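PDB 3TJT: superoxide dismutase from Clostridium difficile, which probably converts superoxide radicals into hydrogen peroxide and molecular oxygen, using an active-site metal ion, here iron(III). Local coordinates for residues V39-A44 and R76-G81; P150-P155 and D167-A172. All coordinates share one frame; numbering follows the deposited sequence.

Contact 1 of 2, residues V39-A44 and R76-G81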
# COMPACT_ATOMS: atom_id res chain seq x y z
N VAL A 39 -4.14 6.69 -15.78
CA VAL A 39 -4.84 7.30 -16.90
C VAL A 39 -5.09 6.28 -18.02
O VAL A 39 -6.18 6.22 -18.59
CB VAL A 39 -4.08 8.53 -17.44
CG1 VAL A 39 -4.69 9.03 -18.75
CG2 VAL A 39 -4.05 9.63 -16.38
N ASP A 40 -4.08 5.47 -18.33
CA ASP A 40 -4.24 4.47 -19.38
C ASP A 40 -5.32 3.45 -19.03
O ASP A 40 -6.14 3.07 -19.88
CB ASP A 40 -2.92 3.73 -19.65
CG ASP A 40 -1.85 4.62 -20.30
OD1 ASP A 40 -2.18 5.73 -20.76
OD2 ASP A 40 -0.68 4.19 -20.34
N LYS A 41 -5.33 3.00 -17.78
CA LYS A 41 -6.30 1.98 -17.36
C LYS A 41 -7.71 2.54 -17.32
O LYS A 41 -8.68 1.87 -17.70
CB LYS A 41 -5.91 1.37 -16.01
CG LYS A 41 -4.66 0.50 -16.07
CD LYS A 41 -4.20 0.10 -14.67
CE LYS A 41 -2.96 -0.77 -14.72
NZ LYS A 41 -3.26 -2.05 -15.41
N LEU A 42 -7.83 3.79 -16.87
CA LEU A 42 -9.13 4.48 -16.90
C LEU A 42 -9.66 4.56 -18.33
O LEU A 42 -10.81 4.19 -18.60
CB LEU A 42 -9.01 5.88 -16.29
CG LEU A 42 -10.31 6.70 -16.32
CD1 LEU A 42 -11.42 6.00 -15.54
CD2 LEU A 42 -10.08 8.10 -15.78
N ASN A 43 -8.84 5.06 -19.24
CA ASN A 43 -9.27 5.17 -20.63
C ASN A 43 -9.70 3.83 -21.21
O ASN A 43 -10.68 3.74 -21.93
CB ASN A 43 -8.18 5.80 -21.51
CG ASN A 43 -8.03 7.29 -21.28
OD1 ASN A 43 -6.93 7.84 -21.38
ND2 ASN A 43 -9.14 7.95 -20.96
N ALA A 44 -8.95 2.78 -20.87
CA ALA A 44 -9.27 1.43 -21.35
C ALA A 44 -10.64 0.97 -20.88
O ALA A 44 -11.42 0.41 -21.65
CB ALA A 44 -8.19 0.44 -20.91
N ARG A 76 -13.21 3.74 -9.74
CA ARG A 76 -12.82 4.21 -8.42
C ARG A 76 -11.30 4.23 -8.30
O ARG A 76 -10.69 5.22 -7.90
CB ARG A 76 -13.41 3.28 -7.35
CG ARG A 76 -12.93 3.52 -5.94
CD ARG A 76 -13.61 2.48 -5.02
NE ARG A 76 -13.21 2.60 -3.62
CZ ARG A 76 -13.75 1.87 -2.65
NH1 ARG A 76 -14.70 0.98 -2.93
NH2 ARG A 76 -13.35 2.02 -1.39
N ASN A 77 -10.66 3.13 -8.67
CA ASN A 77 -9.21 3.03 -8.50
C ASN A 77 -8.43 3.91 -9.47
O ASN A 77 -7.46 4.56 -9.07
CB ASN A 77 -8.76 1.58 -8.63
CG ASN A 77 -9.25 0.72 -7.49
OD1 ASN A 77 -9.56 1.22 -6.41
ND2 ASN A 77 -9.32 -0.60 -7.72
N ASN A 78 -8.84 3.94 -10.73
CA ASN A 78 -8.03 4.58 -11.76
C ASN A 78 -8.36 6.05 -11.98
O ASN A 78 -7.47 6.87 -12.17
CB ASN A 78 -8.06 3.76 -13.05
CG ASN A 78 -7.40 2.40 -12.86
OD1 ASN A 78 -8.07 1.35 -12.84
ND2 ASN A 78 -6.10 2.41 -12.68
N ALA A 79 -9.65 6.41 -11.93
CA ALA A 79 -10.00 7.83 -11.88
C ALA A 79 -9.46 8.42 -10.58
O ALA A 79 -9.01 9.55 -10.55
CB ALA A 79 -11.52 8.05 -11.98
N GLY A 80 -9.51 7.63 -9.51
CA GLY A 80 -8.91 8.06 -8.26
C GLY A 80 -7.44 8.36 -8.44
O GLY A 80 -6.95 9.44 -8.05
N GLY A 81 -6.71 7.42 -9.03
CA GLY A 81 -5.28 7.57 -9.24
C GLY A 81 -4.98 8.78 -10.11
O GLY A 81 -4.08 9.56 -9.81

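Contact 2 of 2, residues P150-P155 and D167-A172. With FE (Fe (III) ion), chain B.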
# COMPACT_ATOMS: atom_id res chain seq x y z
N PRO A 150 -7.69 5.50 1.92
CA PRO A 150 -6.86 4.36 1.52
C PRO A 150 -6.70 4.26 0.01
O PRO A 150 -7.58 4.69 -0.73
CB PRO A 150 -7.69 3.16 1.99
CG PRO A 150 -9.12 3.64 1.84
CD PRO A 150 -9.10 5.11 2.18
N ASN A 151 -5.59 3.68 -0.43
CA ASN A 151 -5.39 3.38 -1.84
C ASN A 151 -5.55 4.64 -2.70
O ASN A 151 -4.84 5.60 -2.46
CB ASN A 151 -6.28 2.21 -2.26
CG ASN A 151 -6.02 0.99 -1.39
OD1 ASN A 151 -4.87 0.72 -1.04
ND2 ASN A 151 -7.09 0.28 -0.99
N GLN A 152 -6.44 4.64 -3.69
CA GLN A 152 -6.67 5.88 -4.45
C GLN A 152 -8.05 6.47 -4.21
O GLN A 152 -8.57 7.22 -5.04
CB GLN A 152 -6.44 5.71 -5.95
CG GLN A 152 -5.02 5.24 -6.33
CD GLN A 152 -3.92 6.22 -5.97
OE1 GLN A 152 -4.18 7.41 -5.68
NE2 GLN A 152 -2.68 5.76 -5.99
N ASP A 153 -8.65 6.13 -3.08
CA ASP A 153 -9.92 6.77 -2.72
C ASP A 153 -9.71 8.27 -2.51
O ASP A 153 -8.62 8.72 -2.16
CB ASP A 153 -10.54 6.09 -1.50
CG ASP A 153 -10.96 4.64 -1.80
OD1 ASP A 153 -10.99 4.27 -2.98
OD2 ASP A 153 -11.26 3.90 -0.85
N SER A 154 -10.76 9.06 -2.74
CA SER A 154 -10.62 10.51 -2.71
C SER A 154 -11.68 11.16 -1.84
O SER A 154 -12.82 10.69 -1.83
CB SER A 154 -10.78 11.07 -4.13
OG SER A 154 -10.95 12.48 -4.11
N PRO A 155 -11.33 12.24 -1.13
CA PRO A 155 -12.31 13.01 -0.34
C PRO A 155 -13.45 13.53 -1.21
O PRO A 155 -14.54 13.77 -0.69
CB PRO A 155 -11.50 14.20 0.18
CG PRO A 155 -10.07 13.81 0.06
CD PRO A 155 -9.96 12.80 -1.03
N ASP A 167 0.71 12.07 -0.82
CA ASP A 167 0.77 10.66 -1.22
C ASP A 167 1.70 9.92 -0.27
O ASP A 167 2.89 10.23 -0.20
CB ASP A 167 1.29 10.60 -2.66
CG ASP A 167 1.21 9.22 -3.28
OD1 ASP A 167 0.87 8.24 -2.57
OD2 ASP A 167 1.48 9.11 -4.50
N VAL A 168 1.18 8.93 0.46
CA VAL A 168 2.06 8.11 1.31
C VAL A 168 2.10 6.64 0.89
O VAL A 168 2.47 5.78 1.69
CB VAL A 168 1.77 8.25 2.84
CG1 VAL A 168 2.13 9.65 3.33
CG2 VAL A 168 0.32 7.91 3.17
N TRP A 169 1.74 6.36 -0.36
CA TRP A 169 2.08 5.08 -0.97
C TRP A 169 3.59 4.98 -0.90
O TRP A 169 4.30 5.99 -1.02
CB TRP A 169 1.67 5.03 -2.43
CG TRP A 169 0.20 4.79 -2.69
CD1 TRP A 169 -0.86 5.54 -2.24
CD2 TRP A 169 -0.37 3.74 -3.48
NE1 TRP A 169 -2.04 5.02 -2.70
CE2 TRP A 169 -1.77 3.92 -3.48
CE3 TRP A 169 0.17 2.68 -4.21
CZ2 TRP A 169 -2.64 3.06 -4.16
CZ3 TRP A 169 -0.69 1.82 -4.90
CH2 TRP A 169 -2.08 2.02 -4.87
N GLU A 170 4.12 3.77 -0.73
CA GLU A 170 5.56 3.64 -0.64
C GLU A 170 6.30 4.05 -1.92
O GLU A 170 7.44 4.50 -1.84
CB GLU A 170 5.94 2.22 -0.16
CG GLU A 170 5.63 2.04 1.32
CD GLU A 170 5.73 0.60 1.81
OE1 GLU A 170 5.45 -0.33 1.02
OE2 GLU A 170 6.09 0.42 2.98
N HIS A 171 5.66 3.94 -3.08
CA HIS A 171 6.34 4.38 -4.30
C HIS A 171 6.70 5.87 -4.25
O HIS A 171 7.61 6.32 -4.94
CB HIS A 171 5.60 4.03 -5.60
CG HIS A 171 4.25 4.67 -5.75
ND1 HIS A 171 3.09 3.94 -5.88
CD2 HIS A 171 3.88 5.97 -5.81
CE1 HIS A 171 2.06 4.76 -6.01
NE2 HIS A 171 2.51 6.00 -5.96
N ALA A 172 6.01 6.62 -3.40
CA ALA A 172 6.22 8.06 -3.37
C ALA A 172 7.47 8.47 -2.62
O ALA A 172 7.94 9.60 -2.75
CB ALA A 172 5.01 8.78 -2.77
FE FE B . 1.50 7.95 -6.02
O HOH W 1 -0.23 6.97 -5.00

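Contact 1 of 2, residues V39-A44 and R76-G81
Leu-42 on Asn-78 and Ala-79 makes this a helix-helix packing contact inside the alpha-hairpin domain of the iron/manganese superoxide dismutases, where the end of helix 24-46 meets the first half of helix 72-90. The close approach falls where Leu-42 faces Asn-78 and Ala-79, the latter bringing only a methyl: the axes of the two segments approach to 8.1 Å, and their N-to-C directions differ by 133°, an oblique antiparallel crossing. Leu-42 and Asn-78 mark the point of nearest backbone approach, with CA atoms 5.3 Å apart, and the CB of Asn-78 comes to 3.8 Å from the backbone N of Leu-42. With CG turned anti to its backbone N (chi1 178°), Leu-42 carries its branch beside the carbonyl carbon, and both methyl groups rest against Ala-79 from the same side: CD2 stands 3.9 Å from the CA of Ala-79, while CD1 is 4.1 Å from its CB. On the other flank the aliphatic part of Lys-41 lies obliquely over the amide end of Asn-78; its CB and CD both touch that group, and the ammonium end then leads off away from the partner helix. The join is thus made of van der Waals contacts, apolar at Leu-42 and Ala-79 and bordered by a lysine stem on the exposed side. Helix 57-62 closes over the apolar flank, where Leu-57 touches Leu-42 and Leu-61 touches Ala-79, and Phe-6 of the N-terminal arm also packs on Leu-42.

Contact 2 of 2, residues P150-P155 and D167-A172
Trp-169 and Gln-152 meet beside the iron(III) site, where a turn after strand 144-150 faces the metal-binding loop that follows strand 161-167. The case shows how a second shell positions a first one. A type II' beta turn from Pro-150 to Asp-153 presents the carbonyl of Asn-151 to the indole, and Trp-169 donates a hydrogen bond, 2.9 Å from NE1 to Asn-151 O, with an N-H...O angle of 162°. The acceptor lies in the plane of the indole, yet the N-H comes from above the carbonyl plane and not along a lone pair. Next along the turn, Gln-152 bends at chi2 (-64°) and crosses the indole obliquely, its amide plane tilted 21° from the ring and NE2 over the rim, 3.2 Å from Trp-169 CE2. That NE2 donates to the iron-bound water at 2.9 Å and is also hydrogen-bonded to the hydroxyl of Tyr-38, while Trp-133 and Asn-84 hold OE1, so the amide is gripped at both ends. Asp-167 OD2 binds the iron at 1.9 Å, His-171 NE2 at 2.2 Å, and His-30 and His-85 complete the protein ligands. The other carboxylate oxygen, OD1, accepts from the backbone N of Trp-169 at 3.0 Å in an Asx turn, which ties the metal ligand to the tryptophan loop. Trp-169 CB in turn lies above the rim of one face of the His-171 ring, whose ND1 is bonded to Glu-170 of the second subunit. Helix 72-90 borders the site through His-85 and Phe-88, and strand 132-138 lines it with Trp-133.

From the N terminus, contact 1 comes first: it brings helix 72-90 back against helix 24-46 and closes a loop of 31 residues that includes helix 57-62. Contact 2 opens only later, in the C-terminal domain, closing an 11-residue connection that includes part of strand 161-167. The two loops follow in series, neither nested nor crossed, and their centres lie 14 Å apart. Helix 72-90 nevertheless links the two contacts, which lie in different family regions. Arg-76 NE forms a 2.8 Å salt bridge with Asp-153 OD1, and Gln-152 CB packs on Asn-77 and the glycine pair Gly-80 and Gly-81, bringing the helical hairpin against the turn beside the iron.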